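Local coordinates for protein yeast glycogen phosphorylase (Saccharomyces cerevisiae, PDB 1YGP) that belongs to the carbohydrate phosphorylases of the GT-B clan and binds pyridoxal-5'-phosphate in a pocket of its chain, at residues A[346-351]-A[383-388]; A[626-631]-A[644-649]. All blocks are in the same frame, centred on the assembly; numbering follows the deposited sequence.

Contact 1. Residues A[346-351]-A[383-388]. With PO4 (phosphate ion), chain C.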
loop_
_atom_site.group_PDB
_atom_site.type_symbol
_atom_site.label_atom_id
_atom_site.label_comp_id
_atom_site.label_asym_id
_atom_site.label_seq_id
_atom_site.Cartn_x
_atom_site.Cartn_y
_atom_site.Cartn_z
ATOM N N ARG A 346 21.864 8.981 -15.453
ATOM C CA ARG A 346 22.311 7.858 -16.244
ATOM C C ARG A 346 23.356 8.344 -17.247
ATOM O O ARG A 346 24.399 7.699 -17.382
ATOM C CB ARG A 346 21.087 7.281 -16.910
ATOM C CG ARG A 346 21.329 5.974 -17.614
ATOM C CD ARG A 346 20.025 5.321 -18.052
ATOM N NE ARG A 346 19.195 5.055 -16.892
ATOM C CZ ARG A 346 17.984 5.601 -16.781
ATOM N NH1 ARG A 346 17.498 6.396 -17.737
ATOM N NH2 ARG A 346 17.283 5.406 -15.661
ATOM N N PHE A 347 23.163 9.532 -17.863
ATOM C CA PHE A 347 24.093 10.104 -18.853
ATOM C C PHE A 347 25.446 10.379 -18.228
ATOM O O PHE A 347 26.486 10.090 -18.836
ATOM C CB PHE A 347 23.594 11.442 -19.449
ATOM C CG PHE A 347 24.487 12.045 -20.536
ATOM C CD1 PHE A 347 24.589 11.436 -21.798
ATOM C CD2 PHE A 347 25.208 13.219 -20.277
ATOM C CE1 PHE A 347 25.403 11.998 -22.789
ATOM C CE2 PHE A 347 26.022 13.778 -21.270
ATOM C CZ PHE A 347 26.120 13.168 -22.528
ATOM N N LYS A 348 25.477 10.897 -17.006
ATOM C CA LYS A 348 26.771 11.187 -16.431
ATOM C C LYS A 348 27.508 9.918 -16.062
ATOM O O LYS A 348 28.728 9.996 -15.981
ATOM C CB LYS A 348 26.623 12.071 -15.245
ATOM C CG LYS A 348 26.079 13.410 -15.724
ATOM C CD LYS A 348 26.200 14.368 -14.577
ATOM C CE LYS A 348 25.050 15.311 -14.599
ATOM N NZ LYS A 348 25.179 16.199 -13.458
ATOM N N LYS A 349 26.927 8.723 -15.927
ATOM C CA LYS A 349 27.766 7.537 -15.765
ATOM C C LYS A 349 28.584 7.339 -17.032
ATOM O O LYS A 349 29.627 6.703 -16.986
ATOM C CB LYS A 349 27.039 6.218 -15.633
ATOM C CG LYS A 349 26.196 5.887 -14.439
ATOM C CD LYS A 349 25.858 4.452 -14.790
ATOM C CE LYS A 349 24.839 3.891 -13.837
ATOM N NZ LYS A 349 24.774 2.451 -13.975
ATOM N N SER A 350 28.156 7.840 -18.195
ATOM C CA SER A 350 28.918 7.669 -19.423
ATOM C C SER A 350 30.230 8.435 -19.362
ATOM O O SER A 350 31.219 8.089 -19.995
ATOM C CB SER A 350 28.138 8.183 -20.619
ATOM N N LYS A 351 30.246 9.488 -18.558
ATOM C CA LYS A 351 31.365 10.410 -18.421
ATOM C C LYS A 351 31.657 11.088 -19.775
ATOM O O LYS A 351 32.714 11.682 -20.039
ATOM C CB LYS A 351 32.609 9.637 -17.866
ATOM N N ASP A 383 21.790 26.584 -14.964
ATOM C CA ASP A 383 22.018 26.826 -13.546
ATOM C C ASP A 383 22.905 25.869 -12.775
ATOM O O ASP A 383 23.696 26.301 -11.944
ATOM C CB ASP A 383 20.702 26.894 -12.828
ATOM C CG ASP A 383 19.763 27.978 -13.341
ATOM O OD1 ASP A 383 20.194 28.877 -14.062
ATOM O OD2 ASP A 383 18.579 27.918 -13.010
ATOM N N LEU A 384 22.820 24.573 -13.005
ATOM C CA LEU A 384 23.590 23.633 -12.210
ATOM C C LEU A 384 24.854 23.268 -12.959
ATOM O O LEU A 384 25.951 23.364 -12.431
ATOM C CB LEU A 384 22.757 22.385 -11.949
ATOM C CG LEU A 384 21.349 22.580 -11.428
ATOM C CD1 LEU A 384 20.607 21.296 -11.571
ATOM C CD2 LEU A 384 21.358 22.977 -9.972
ATOM N N GLU A 385 24.716 22.851 -14.215
ATOM C CA GLU A 385 25.847 22.432 -15.014
ATOM C C GLU A 385 26.706 23.557 -15.599
ATOM O O GLU A 385 27.772 23.280 -16.153
ATOM C CB GLU A 385 25.304 21.536 -16.109
ATOM C CG GLU A 385 25.953 20.162 -16.068
ATOM C CD GLU A 385 25.675 19.286 -14.852
ATOM O OE1 GLU A 385 24.558 18.788 -14.683
ATOM O OE2 GLU A 385 26.603 19.086 -14.076
ATOM N N LYS A 386 26.259 24.813 -15.508
ATOM C CA LYS A 386 27.013 25.983 -15.909
ATOM C C LYS A 386 27.426 26.082 -17.379
ATOM O O LYS A 386 28.538 26.542 -17.711
ATOM C CB LYS A 386 28.258 26.079 -15.025
ATOM C CG LYS A 386 28.035 26.060 -13.535
ATOM C CD LYS A 386 27.235 27.273 -13.120
ATOM C CE LYS A 386 27.201 27.369 -11.613
ATOM N NZ LYS A 386 26.644 26.145 -11.071
ATOM N N LEU A 387 26.583 25.642 -18.321
ATOM C CA LEU A 387 26.950 25.793 -19.717
ATOM C C LEU A 387 26.549 27.192 -20.153
ATOM O O LEU A 387 25.919 27.963 -19.421
ATOM C CB LEU A 387 26.253 24.793 -20.621
ATOM C CG LEU A 387 26.522 23.290 -20.490
ATOM C CD1 LEU A 387 26.354 22.688 -21.867
ATOM C CD2 LEU A 387 27.945 22.964 -20.091
ATOM N N ASP A 388 26.995 27.600 -21.332
ATOM C CA ASP A 388 26.589 28.876 -21.870
ATOM C C ASP A 388 25.122 28.723 -22.240
ATOM O O ASP A 388 24.712 27.670 -22.747
ATOM C CB ASP A 388 27.424 29.191 -23.111
ATOM C CG ASP A 388 27.026 30.464 -23.852
ATOM O OD1 ASP A 388 26.969 31.522 -23.215
ATOM O OD2 ASP A 388 26.769 30.389 -25.061
HETATM P P PO4 C . 20.551 3.135 -14.218
HETATM O O1 PO4 C . 20.646 2.702 -15.625
HETATM O O2 PO4 C . 19.122 3.287 -13.888
HETATM O O3 PO4 C . 21.166 2.117 -13.317
HETATM O O4 PO4 C . 21.258 4.415 -14.021
#
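Lys348 sets CG anti to its carbonyl carbon (chi1 -65°) and Glu385 turns its chain at chi2 (66°), and in this way the ammonium and the carboxylate meet from opposite directions. The resulting salt bridge is lopsided. Lys348 NZ lies 2.9 Å from Glu385 OE1, on the syn side and 33° out of the carboxylate plane, whereas its bond to Glu385 OE2 is weak at 3.3 Å. The backbones stay well apart, the CA atoms of Lys348 and Glu385 being 11.4 Å from each other, and both side chains also touch Trp354 in the intervening loop. Beyond the bridge, the Lys386 side chain folds back, and its NZ donates to Asp383 O at 3.1 Å and to Leu384 O at 3.2 Å. Arg346 belongs to a separate anion site: its NE donates to O1 of a phosphate ion at 3.0 Å, while Arg345 and the backbone N of Thr8 also bind that ion, probably a guest from the crystallisation liquor. The arrangement is that of a surface salt bridge between the C-terminal turn of helix 322-350 and the loop that follows helix 372-384, at the periphery of a Rossmann-like domain of the GT-B fold.

Contact 2. Residues A[626-631]-A[644-649]; sequences YLAMKN and RKYPRK. Unlike the reference sequence in segment 644-649: Arg644 (reference Lys).
Tyr646 reaches over to helix 615-634 and meets it at two successive residues, Ala628 and Met629. Its hydroxyl end lies against the methyl of Ala628, where CB is 3.3 Å from Tyr646 OH and 3.6 Å from Tyr646 CZ. Nearer the backbone, Met629 CG approaches the Tyr646 ring obliquely, 4.0 Å from CD2, and the Met629 and Tyr646 side chains run antiparallel, with Met629 CE reaching Tyr646 CB at 3.7 Å. With CG of Tyr646 anti to its carbonyl carbon (chi1 -60°), the side chain runs across helix 615-634, and Arg625 and Met632 of that helix also touch it. The contact is van der Waals packing, and the two segments' backbones come nearest at the CA atoms of Met629 and Tyr646, 7.1 Å apart. In the next shell, Pro647 O accepts a hydrogen bond from Arg625 NH1, and the Pro647 ring rests on helix 820-840. Met629 packs on Leu687 as well. Backbone hydrogen bonds between Arg648 and Leu601, and between Lys649 and both Leu687 and Lys689, fix the outgoing chain. Here a helix packs against the connection leading into parallel strand 649-654, as in the beta-alpha-beta crossover of a Rossmann-like GT-B domain.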
loop_
_atom_site.group_PDB
_atom_site.type_symbol
_atom_site.label_atom_id
_atom_site.label_comp_id
_atom_site.label_asym_id
_atom_site.label_seq_id
_atom_site.Cartn_x
_atom_site.Cartn_y
_atom_site.Cartn_z
ATOM N N TYR A 626 -36.659 1.856 -34.400
ATOM C CA TYR A 626 -37.680 1.343 -33.487
ATOM C C TYR A 626 -39.079 1.912 -33.777
ATOM O O TYR A 626 -40.076 1.181 -33.860
ATOM C CB TYR A 626 -37.291 1.677 -32.051
ATOM C CG TYR A 626 -38.298 1.206 -31.021
ATOM C CD1 TYR A 626 -38.518 -0.164 -30.842
ATOM C CD2 TYR A 626 -38.970 2.140 -30.227
ATOM C CE1 TYR A 626 -39.409 -0.602 -29.857
ATOM C CE2 TYR A 626 -39.860 1.708 -29.240
ATOM C CZ TYR A 626 -40.071 0.338 -29.059
ATOM O OH TYR A 626 -40.921 -0.101 -28.057
ATOM N N LEU A 627 -39.162 3.226 -33.956
ATOM C CA LEU A 627 -40.413 3.884 -34.282
ATOM C C LEU A 627 -40.983 3.389 -35.607
ATOM O O LEU A 627 -42.189 3.152 -35.731
ATOM C CB LEU A 627 -40.162 5.385 -34.315
ATOM C CG LEU A 627 -40.855 6.240 -33.268
ATOM C CD1 LEU A 627 -41.066 5.508 -31.939
ATOM C CD2 LEU A 627 -39.999 7.476 -33.123
ATOM N N ALA A 628 -40.119 3.162 -36.581
ATOM C CA ALA A 628 -40.532 2.635 -37.857
ATOM C C ALA A 628 -41.042 1.195 -37.715
ATOM O O ALA A 628 -42.088 0.839 -38.264
ATOM C CB ALA A 628 -39.342 2.685 -38.791
ATOM N N MET A 629 -40.385 0.358 -36.914
ATOM C CA MET A 629 -40.768 -1.034 -36.710
ATOM C C MET A 629 -42.144 -1.143 -36.091
ATOM O O MET A 629 -43.030 -1.843 -36.573
ATOM C CB MET A 629 -39.850 -1.754 -35.762
ATOM C CG MET A 629 -38.382 -1.761 -36.061
ATOM S SD MET A 629 -37.631 -2.771 -34.769
ATOM C CE MET A 629 -37.185 -4.127 -35.813
ATOM N N LYS A 630 -42.299 -0.408 -35.004
ATOM C CA LYS A 630 -43.504 -0.392 -34.219
ATOM C C LYS A 630 -44.706 0.051 -35.011
ATOM O O LYS A 630 -45.757 -0.596 -34.997
ATOM C CB LYS A 630 -43.289 0.527 -33.017
ATOM C CG LYS A 630 -43.026 -0.262 -31.750
ATOM C CD LYS A 630 -44.350 -0.959 -31.480
ATOM C CE LYS A 630 -44.359 -1.842 -30.278
ATOM N NZ LYS A 630 -44.129 -1.049 -29.086
ATOM N N ASN A 631 -44.510 1.143 -35.746
ATOM C CA ASN A 631 -45.541 1.712 -36.594
ATOM C C ASN A 631 -45.970 0.708 -37.659
ATOM O O ASN A 631 -47.148 0.532 -37.964
ATOM C CB ASN A 631 -44.991 2.957 -37.245
ATOM C CG ASN A 631 -46.093 3.841 -37.784
ATOM O OD1 ASN A 631 -46.599 4.708 -37.065
ATOM N ND2 ASN A 631 -46.512 3.673 -39.039
ATOM N N ARG A 644 -38.121 -8.493 -42.282
ATOM C CA ARG A 644 -37.526 -8.440 -43.611
ATOM C C ARG A 644 -36.979 -7.049 -43.898
ATOM O O ARG A 644 -35.971 -6.931 -44.591
ATOM C CB ARG A 644 -38.555 -8.783 -44.699
ATOM N N LYS A 645 -37.622 -5.995 -43.392
ATOM C CA LYS A 645 -37.139 -4.640 -43.601
ATOM C C LYS A 645 -36.119 -4.145 -42.582
ATOM O O LYS A 645 -35.217 -3.373 -42.917
ATOM C CB LYS A 645 -38.296 -3.643 -43.600
ATOM C CG LYS A 645 -38.792 -3.335 -45.001
ATOM C CD LYS A 645 -39.316 -1.900 -45.076
ATOM C CE LYS A 645 -38.255 -0.830 -44.731
ATOM N NZ LYS A 645 -37.126 -0.792 -45.655
ATOM N N TYR A 646 -36.275 -4.520 -41.314
ATOM C CA TYR A 646 -35.397 -4.080 -40.247
ATOM C C TYR A 646 -34.955 -5.366 -39.585
ATOM O O TYR A 646 -35.629 -5.880 -38.689
ATOM C CB TYR A 646 -36.145 -3.202 -39.230
ATOM C CG TYR A 646 -36.733 -1.945 -39.834
ATOM C CD1 TYR A 646 -35.880 -0.922 -40.238
ATOM C CD2 TYR A 646 -38.111 -1.833 -40.030
ATOM C CE1 TYR A 646 -36.397 0.216 -40.849
ATOM C CE2 TYR A 646 -38.635 -0.694 -40.642
ATOM C CZ TYR A 646 -37.770 0.324 -41.050
ATOM O OH TYR A 646 -38.265 1.456 -41.671
ATOM N N PRO A 647 -33.872 -5.991 -40.010
ATOM C CA PRO A 647 -33.464 -7.262 -39.452
ATOM C C PRO A 647 -32.730 -7.133 -38.107
ATOM O O PRO A 647 -32.184 -6.079 -37.774
ATOM C CB PRO A 647 -32.647 -7.856 -40.582
ATOM C CG PRO A 647 -32.837 -6.947 -41.779
ATOM C CD PRO A 647 -33.035 -5.600 -41.128
ATOM N N ARG A 648 -32.644 -8.288 -37.425
ATOM C CA ARG A 648 -32.033 -8.516 -36.115
ATOM C C ARG A 648 -30.631 -7.937 -35.888
ATOM O O ARG A 648 -29.640 -8.322 -36.537
ATOM C CB ARG A 648 -32.076 -10.024 -35.923
ATOM C CG ARG A 648 -31.762 -10.507 -34.529
ATOM C CD ARG A 648 -32.243 -11.938 -34.331
ATOM N NE ARG A 648 -33.620 -11.982 -33.851
ATOM C CZ ARG A 648 -34.652 -12.368 -34.611
ATOM N NH1 ARG A 648 -34.498 -12.747 -35.888
ATOM N NH2 ARG A 648 -35.870 -12.351 -34.066
ATOM N N LYS A 649 -30.583 -7.030 -34.909
ATOM C CA LYS A 649 -29.438 -6.186 -34.609
ATOM C C LYS A 649 -29.321 -6.049 -33.096
ATOM O O LYS A 649 -30.306 -6.215 -32.364
ATOM C CB LYS A 649 -29.687 -4.817 -35.226
ATOM C CG LYS A 649 -28.574 -3.807 -35.428
ATOM C CD LYS A 649 -29.277 -2.495 -35.718
ATOM C CE LYS A 649 -28.405 -1.414 -36.382
ATOM N NZ LYS A 649 -28.074 -1.673 -37.780
#

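Followed from the N terminus, after earlier strands of the nine-stranded mixed sheet the chain runs through helix 322-350, strand 361-366 and helix 372-384, after which contact 1 closes a loop of 31 residues. It passes through the remaining strands of that sheet before entering the six-stranded parallel sheet at 601-606. Contact 2 then closes a shorter loop of 12 residues, joining helix 615-634 to the approach to strand 649-654. The two loops follow in series, neither nesting nor crossing, and their centres lie about 70 Å apart on opposite sides of the chain's centre. Each illustrates a local closure: a polar one between a helix end and the loop after a second helix, an apolar one beside the second sheet.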